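Local coordinates for protein N-acetylmuramoyl-L-alanine amidase (Mycobacteroides abscessus, PDB 7AGL) that probably hydrolyses the amide bond between N-acetylmuramic acid and L-alanine in mycobacterial peptidoglycan, as a zinc-dependent amidase, at residues I87-R90 against A91-E94; P125-A128 against V129-E132; T134-F137 against A138-R142. All coordinates share one frame; numbering follows the deposited sequence.

Contact 1 (I87-R90 against A91-E94); sequences IDKR and AEIE
Lys89 and Glu92, three residues apart on the outer face of one helix, form the salt bridge of this stretch. NZ of Lys89 stands 3.0 Å from OE1 of Glu92, though as a hydrogen bond this is weak. The lysine chain leaves with CG anti to the backbone N (chi1 -176°) and turns at chi2 (63°), which swings its amino end forward along the helix to the extended glutamate.

The apolar part is small. CD1 of Ile93 comes within 4.0 Å of CG of Lys89, the two chains crossing at about a right angle.

Beneath these side chains runs the regular i to i+4 ladder of an alpha helix: the N-H groups of Ala91, Glu92, Ile93 and Glu94 bond to the carbonyls of Ile87, Asp88, Lys89 and Arg90. The Glu94 N to Arg90 O bond measures 2.9 Å.

On the buried side Arg90 bonds Pro85 O through NE, pairs with Asp13 through NH1 and gives NH2 to the backbone O of His16, a zinc ligand. Ala91 meets Leu172 in a loop. Glu94 bridges to Lys177 and touches strand 9-14, which lays helix 87-96 against the central sheet close to the metal site.

Contact 2 (P125-A128 against V129-E132); sequences PVNA and VQGE
Gln130 and Asn127 cross at about a right angle, their amide planes turned 65° apart. With CG set between N and the carbonyl carbon (chi1 58°), OD1 of Asn127 is carried within reach of the chain ahead. There OD1 accepts the backbone N-H of Gln130 at 2.9 Å, with the donor nearly in line with the C=O bond. The same oxygen lies 3.1 Å from CG of Gln130, against the lower part of that side chain.

The extended Gln130 reaches across the loop toward Val126. Its OE1 takes the N-H of Val126 at 3.0 Å in an almost straight bond (177° at the hydrogen), the N-H standing above the carboxamide plane. CG2 of Val126 lies close against that amide, 3.2 Å from OE1 of Gln130. Nearer the backbone, CB of Pro125 meets CB of Gln130 at 3.6 Å. Val129 lies side by side with Asn127, pointing the same way, and its CG1 touches OD1 of the asparagine.

Ala128 to Gly131 make a type I beta turn, closed by Gly131 N to Ala128 O at 3.0 Å; Gly131 is then the N-cap of helix 132-147.

Gln130 is buried, yet its amide is well provided for: OE1 also accepts from Ser122, and NE2 donates to the carbonyls of Asn171 and Ala173. Ala173 O takes ND2 of Asn127 too. The loop is thus held by side-chain amide bonds as well as by its turn, and joined to strand 118-122 and residues 171-173.

Contact 3 (T134-F137 against A138-R142); sequences TLRF and AKTMR
The ring of Phe137 meets its neighbour one turn on, Met141, at a slant: the methyl CE of the methionine lies 4.0 Å from CE1 of Phe137. The two side chains lie side by side and point the same way, and the bends of Met141 at chi2 (60°) and chi3 (71°) curl CE back toward the ring. Tyr214 of helix 197-215 stacks with the same ring.

On the solvent side the aliphatic part of the extended Lys139 passes obliquely over Leu135, CE of the lysine 3.7 Å from CG of Leu135.

The backbone keeps its i to i+4 bonds, from Ala138, Lys139 and Met141 to Thr134, Leu135 and Phe137, but Arg136 O is gripped twice: OG1 of Thr140 and N of Thr140 each donate to it at 2.9 Å, from opposite faces of the carbonyl plane. OG1 reaches back because it stands anti to its own carbonyl carbon (chi1 -68°). The side chain of Arg136 itself turns to Glu132, one turn earlier.

Helix 132-147 is the crossover of the beta-alpha-beta unit between strands 118-122 and 161-164. Ala138 packs on both of them and on Val178; Met141 reaches Val119 and Val180, and Thr140 faces helix 197-215.

How the contacts relate
Contacts 2 and 3 are consecutive: the loop of 125-132 runs straight into helix 132-147, and OG1 of Thr134 is probably hydrogen-bonded to Val129 O at 2.7 Å across the join. Contact 1 stands apart on helix 87-96, its nearest atoms about 9 Å from contact 2 and about 10 Å from contact 3. Both helical contacts are partly buried, whereas contact 2 is at the surface. Their chemistry differs with place: contact 1 has an exposed salt bridge on one side and an inward Arg90 bonded near the zinc site on the other, contact 3 turns alanine, phenylalanine and methionine to the sheet and a second helix, and the loop is held largely by amide side chains together with a beta turn.

Contact 1 (I87-R90 against A91-E94)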
loop_
_atom_site.group_PDB
_atom_site.type_symbol
_atom_site.label_atom_id
_atom_site.label_comp_id
_atom_site.label_asym_id
_atom_site.label_seq_id
_atom_site.Cartn_x
_atom_site.Cartn_y
_atom_site.Cartn_z
ATOM N N ILE A 87 -5.268 2.993 11.708
ATOM C CA ILE A 87 -5.448 3.324 10.289
ATOM C C ILE A 87 -5.900 4.769 10.101
ATOM O O ILE A 87 -5.527 5.406 9.105
ATOM C CB ILE A 87 -6.420 2.356 9.586
ATOM C CG1 ILE A 87 -7.776 2.299 10.288
ATOM C CG2 ILE A 87 -5.787 0.973 9.456
ATOM C CD1 ILE A 87 -8.766 1.325 9.663
ATOM N N ASP A 88 -6.719 5.310 11.013
ATOM C CA ASP A 88 -7.121 6.708 10.827
ATOM C C ASP A 88 -5.953 7.648 11.109
ATOM O O ASP A 88 -5.721 8.607 10.359
ATOM C CB ASP A 88 -8.361 7.067 11.674
ATOM C CG ASP A 88 -8.172 6.905 13.186
ATOM O OD1 ASP A 88 -7.368 6.052 13.640
ATOM O OD2 ASP A 88 -8.887 7.631 13.951
ATOM N N LYS A 89 -5.175 7.351 12.155
ATOM C CA LYS A 89 -3.977 8.134 12.450
ATOM C C LYS A 89 -2.967 8.093 11.295
ATOM O O LYS A 89 -2.298 9.093 11.007
ATOM C CB LYS A 89 -3.335 7.607 13.731
ATOM C CG LYS A 89 -2.148 8.398 14.184
ATOM C CD LYS A 89 -2.592 9.799 14.502
ATOM C CE LYS A 89 -1.468 10.606 15.058
ATOM N NZ LYS A 89 -1.911 11.983 15.402
ATOM N N ARG A 90 -2.821 6.942 10.639
ATOM C CA ARG A 90 -1.902 6.878 9.506
ATOM C C ARG A 90 -2.324 7.832 8.398
ATOM O O ARG A 90 -1.482 8.485 7.776
ATOM C CB ARG A 90 -1.819 5.447 8.979
ATOM C CG ARG A 90 -1.055 4.536 9.924
ATOM C CD ARG A 90 -0.963 3.120 9.350
ATOM N NE ARG A 90 -0.410 2.222 10.354
ATOM C CZ ARG A 90 0.440 1.220 10.122
ATOM N NH1 ARG A 90 0.865 0.938 8.893
ATOM N NH2 ARG A 90 0.872 0.493 11.152
ATOM N N ALA A 91 -3.622 7.888 8.097
ATOM C CA ALA A 91 -4.082 8.839 7.087
ATOM C C ALA A 91 -3.833 10.272 7.541
ATOM O O ALA A 91 -3.471 11.132 6.726
ATOM C CB ALA A 91 -5.564 8.617 6.785
ATOM N N GLU A 92 -4.022 10.547 8.835
ATOM C CA GLU A 92 -3.738 11.881 9.358
ATOM C C GLU A 92 -2.263 12.219 9.191
ATOM O O GLU A 92 -1.911 13.331 8.771
ATOM C CB GLU A 92 -4.154 11.985 10.832
ATOM C CG GLU A 92 -3.632 13.262 11.533
ATOM C CD GLU A 92 -3.899 13.327 13.049
ATOM O OE1 GLU A 92 -4.374 12.340 13.651
ATOM O OE2 GLU A 92 -3.636 14.395 13.641
ATOM N N ILE A 93 -1.382 11.270 9.523
ATOM C CA ILE A 93 0.055 11.490 9.365
ATOM C C ILE A 93 0.384 11.761 7.903
ATOM O O ILE A 93 1.107 12.708 7.575
ATOM C CB ILE A 93 0.855 10.288 9.910
ATOM C CG1 ILE A 93 0.766 10.195 11.448
ATOM C CG2 ILE A 93 2.310 10.370 9.445
ATOM C CD1 ILE A 93 1.138 8.813 11.956
ATOM N N GLU A 94 -0.162 10.941 6.994
ATOM C CA GLU A 94 0.066 11.166 5.567
ATOM C C GLU A 94 -0.361 12.566 5.158
ATOM O O GLU A 94 0.390 13.288 4.488
ATOM C CB GLU A 94 -0.688 10.117 4.745
ATOM C CG GLU A 94 -0.129 8.722 4.909
ATOM C CD GLU A 94 -1.137 7.631 4.570
ATOM O OE1 GLU A 94 -2.280 7.959 4.169
ATOM O OE2 GLU A 94 -0.779 6.441 4.708
#

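Contact 2 (P125-A128 against V129-E132)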
loop_
_atom_site.group_PDB
_atom_site.type_symbol
_atom_site.label_atom_id
_atom_site.label_comp_id
_atom_site.label_asym_id
_atom_site.label_seq_id
_atom_site.Cartn_x
_atom_site.Cartn_y
_atom_site.Cartn_z
ATOM N N PRO A 125 -15.537 8.334 -5.044
ATOM C CA PRO A 125 -14.725 9.310 -4.304
ATOM C C PRO A 125 -15.571 10.088 -3.302
ATOM O O PRO A 125 -16.733 10.406 -3.561
ATOM C CB PRO A 125 -14.183 10.229 -5.407
ATOM C CG PRO A 125 -15.071 9.997 -6.592
ATOM C CD PRO A 125 -15.527 8.579 -6.497
ATOM N N VAL A 126 -14.977 10.411 -2.146
ATOM C CA VAL A 126 -15.674 11.268 -1.179
ATOM C C VAL A 126 -15.221 12.724 -1.230
ATOM O O VAL A 126 -15.821 13.565 -0.541
ATOM C CB VAL A 126 -15.544 10.746 0.272
ATOM C CG1 VAL A 126 -16.061 9.318 0.384
ATOM C CG2 VAL A 126 -14.123 10.823 0.729
ATOM N N ASN A 127 -14.183 13.050 -2.003
ATOM C CA ASN A 127 -13.808 14.438 -2.257
ATOM C C ASN A 127 -13.232 14.530 -3.669
ATOM O O ASN A 127 -13.128 13.525 -4.377
ATOM C CB ASN A 127 -12.825 14.948 -1.205
ATOM C CG ASN A 127 -11.556 14.118 -1.147
ATOM O OD1 ASN A 127 -11.067 13.617 -2.177
ATOM N ND2 ASN A 127 -11.019 13.947 0.062
ATOM N N ALA A 128 -12.823 15.742 -4.066
ATOM C CA ALA A 128 -12.406 15.953 -5.454
ATOM C C ALA A 128 -11.073 15.271 -5.759
ATOM O O ALA A 128 -10.883 14.739 -6.861
ATOM C CB ALA A 128 -12.323 17.448 -5.766
ATOM N N VAL A 129 -10.134 15.270 -4.810
ATOM C CA VAL A 129 -8.834 14.684 -5.122
ATOM C C VAL A 129 -8.964 13.183 -5.302
ATOM O O VAL A 129 -8.181 12.570 -6.038
ATOM C CB VAL A 129 -7.790 15.040 -4.045
ATOM C CG1 VAL A 129 -8.030 14.253 -2.768
ATOM C CG2 VAL A 129 -6.381 14.780 -4.558
ATOM N N GLN A 130 -9.958 12.566 -4.661
ATOM C CA GLN A 130 -10.151 11.132 -4.818
ATOM C C GLN A 130 -10.785 10.770 -6.158
ATOM O O GLN A 130 -10.955 9.578 -6.440
ATOM C CB GLN A 130 -10.999 10.593 -3.672
ATOM C CG GLN A 130 -10.285 10.614 -2.330
ATOM C CD GLN A 130 -11.181 10.126 -1.221
ATOM O OE1 GLN A 130 -12.194 9.475 -1.478
ATOM N NE2 GLN A 130 -10.809 10.425 0.020
ATOM N N GLY A 131 -11.123 11.761 -6.984
ATOM C CA GLY A 131 -11.628 11.519 -8.316
ATOM C C GLY A 131 -10.510 11.333 -9.323
ATOM O O GLY A 131 -9.636 10.479 -9.125
ATOM N N GLU A 132 -10.503 12.161 -10.371
ATOM C CA GLU A 132 -9.540 11.999 -11.462
ATOM C C GLU A 132 -8.080 11.936 -11.007
ATOM O O GLU A 132 -7.341 11.083 -11.529
ATOM C CB GLU A 132 -9.745 13.126 -12.491
ATOM C CG GLU A 132 -8.927 12.985 -13.774
ATOM C CD GLU A 132 -7.466 13.406 -13.634
ATOM O OE1 GLU A 132 -7.141 14.210 -12.725
ATOM O OE2 GLU A 132 -6.636 12.922 -14.443
#

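Contact 3 (T134-F137 against A138-R142)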
loop_
_atom_site.group_PDB
_atom_site.type_symbol
_atom_site.label_atom_id
_atom_site.label_comp_id
_atom_site.label_asym_id
_atom_site.label_seq_id
_atom_site.Cartn_x
_atom_site.Cartn_y
_atom_site.Cartn_z
ATOM N N THR A 134 -6.775 10.659 -8.426
ATOM C CA THR A 134 -6.518 9.382 -7.777
ATOM C C THR A 134 -6.753 8.212 -8.722
ATOM O O THR A 134 -5.967 7.255 -8.733
ATOM C CB THR A 134 -7.388 9.276 -6.523
ATOM O OG1 THR A 134 -6.913 10.232 -5.562
ATOM C CG2 THR A 134 -7.328 7.865 -5.910
ATOM N N LEU A 135 -7.811 8.279 -9.530
ATOM C CA LEU A 135 -8.012 7.263 -10.556
ATOM C C LEU A 135 -6.835 7.226 -11.525
ATOM O O LEU A 135 -6.382 6.148 -11.922
ATOM C CB LEU A 135 -9.322 7.524 -11.307
ATOM C CG LEU A 135 -9.739 6.469 -12.332
ATOM C CD1 LEU A 135 -9.794 5.093 -11.661
ATOM C CD2 LEU A 135 -11.075 6.827 -12.943
ATOM N N ARG A 136 -6.332 8.397 -11.927
ATOM C CA ARG A 136 -5.151 8.418 -12.790
ATOM C C ARG A 136 -3.946 7.781 -12.098
ATOM O O ARG A 136 -3.188 7.036 -12.730
ATOM C CB ARG A 136 -4.840 9.853 -13.227
ATOM C CG ARG A 136 -3.503 10.028 -13.961
ATOM C CD ARG A 136 -3.355 11.416 -14.585
ATOM N NE ARG A 136 -4.023 12.461 -13.811
ATOM C CZ ARG A 136 -3.414 13.295 -12.969
ATOM N NH1 ARG A 136 -2.098 13.222 -12.784
ATOM N NH2 ARG A 136 -4.126 14.210 -12.310
ATOM N N PHE A 137 -3.757 8.055 -10.799
ATOM C CA PHE A 137 -2.684 7.406 -10.041
ATOM C C PHE A 137 -2.850 5.894 -10.067
ATOM O O PHE A 137 -1.890 5.154 -10.319
ATOM C CB PHE A 137 -2.672 7.935 -8.598
ATOM C CG PHE A 137 -1.407 7.624 -7.820
ATOM C CD1 PHE A 137 -0.267 7.122 -8.449
ATOM C CD2 PHE A 137 -1.369 7.835 -6.446
ATOM C CE1 PHE A 137 0.890 6.848 -7.711
ATOM C CE2 PHE A 137 -0.234 7.565 -5.713
ATOM C CZ PHE A 137 0.898 7.069 -6.338
ATOM N N ALA A 138 -4.072 5.416 -9.811
ATOM C CA ALA A 138 -4.321 3.975 -9.770
ATOM C C ALA A 138 -4.017 3.315 -11.116
ATOM O O ALA A 138 -3.341 2.283 -11.169
ATOM C CB ALA A 138 -5.770 3.707 -9.361
ATOM N N LYS A 139 -4.533 3.888 -12.215
ATOM C CA LYS A 139 -4.293 3.313 -13.540
ATOM C C LYS A 139 -2.816 3.363 -13.901
ATOM O O LYS A 139 -2.276 2.412 -14.482
ATOM C CB LYS A 139 -5.129 4.055 -14.578
ATOM C CG LYS A 139 -6.616 3.854 -14.406
ATOM C CD LYS A 139 -7.396 4.617 -15.465
ATOM C CE LYS A 139 -8.892 4.430 -15.274
ATOM N NZ LYS A 139 -9.670 5.030 -16.395
ATOM N N THR A 140 -2.149 4.473 -13.566
ATOM C CA THR A 140 -0.727 4.618 -13.867
ATOM C C THR A 140 0.105 3.596 -13.104
ATOM O O THR A 140 0.997 2.950 -13.678
ATOM C CB THR A 140 -0.279 6.037 -13.528
ATOM O OG1 THR A 140 -0.908 6.955 -14.443
ATOM C CG2 THR A 140 1.240 6.156 -13.645
ATOM N N MET A 141 -0.192 3.429 -11.813
ATOM C CA MET A 141 0.472 2.414 -10.997
ATOM C C MET A 141 0.241 1.012 -11.554
ATOM O O MET A 141 1.184 0.227 -11.705
ATOM C CB MET A 141 -0.034 2.509 -9.555
ATOM C CG MET A 141 0.625 1.530 -8.606
ATOM S SD MET A 141 2.421 1.709 -8.457
ATOM C CE MET A 141 2.617 3.239 -7.550
ATOM N N ARG A 142 -1.012 0.682 -11.870
ATOM C CA ARG A 142 -1.300 -0.617 -12.470
ATOM C C ARG A 142 -0.492 -0.820 -13.752
ATOM O O ARG A 142 0.116 -1.879 -13.962
ATOM C CB ARG A 142 -2.803 -0.734 -12.739
ATOM C CG ARG A 142 -3.270 -2.073 -13.333
ATOM C CD ARG A 142 -3.160 -2.148 -14.859
ATOM N NE ARG A 142 -3.767 -0.988 -15.514
ATOM C CZ ARG A 142 -5.067 -0.857 -15.748
ATOM N NH1 ARG A 142 -5.906 -1.815 -15.384
ATOM N NH2 ARG A 142 -5.532 0.238 -16.334
#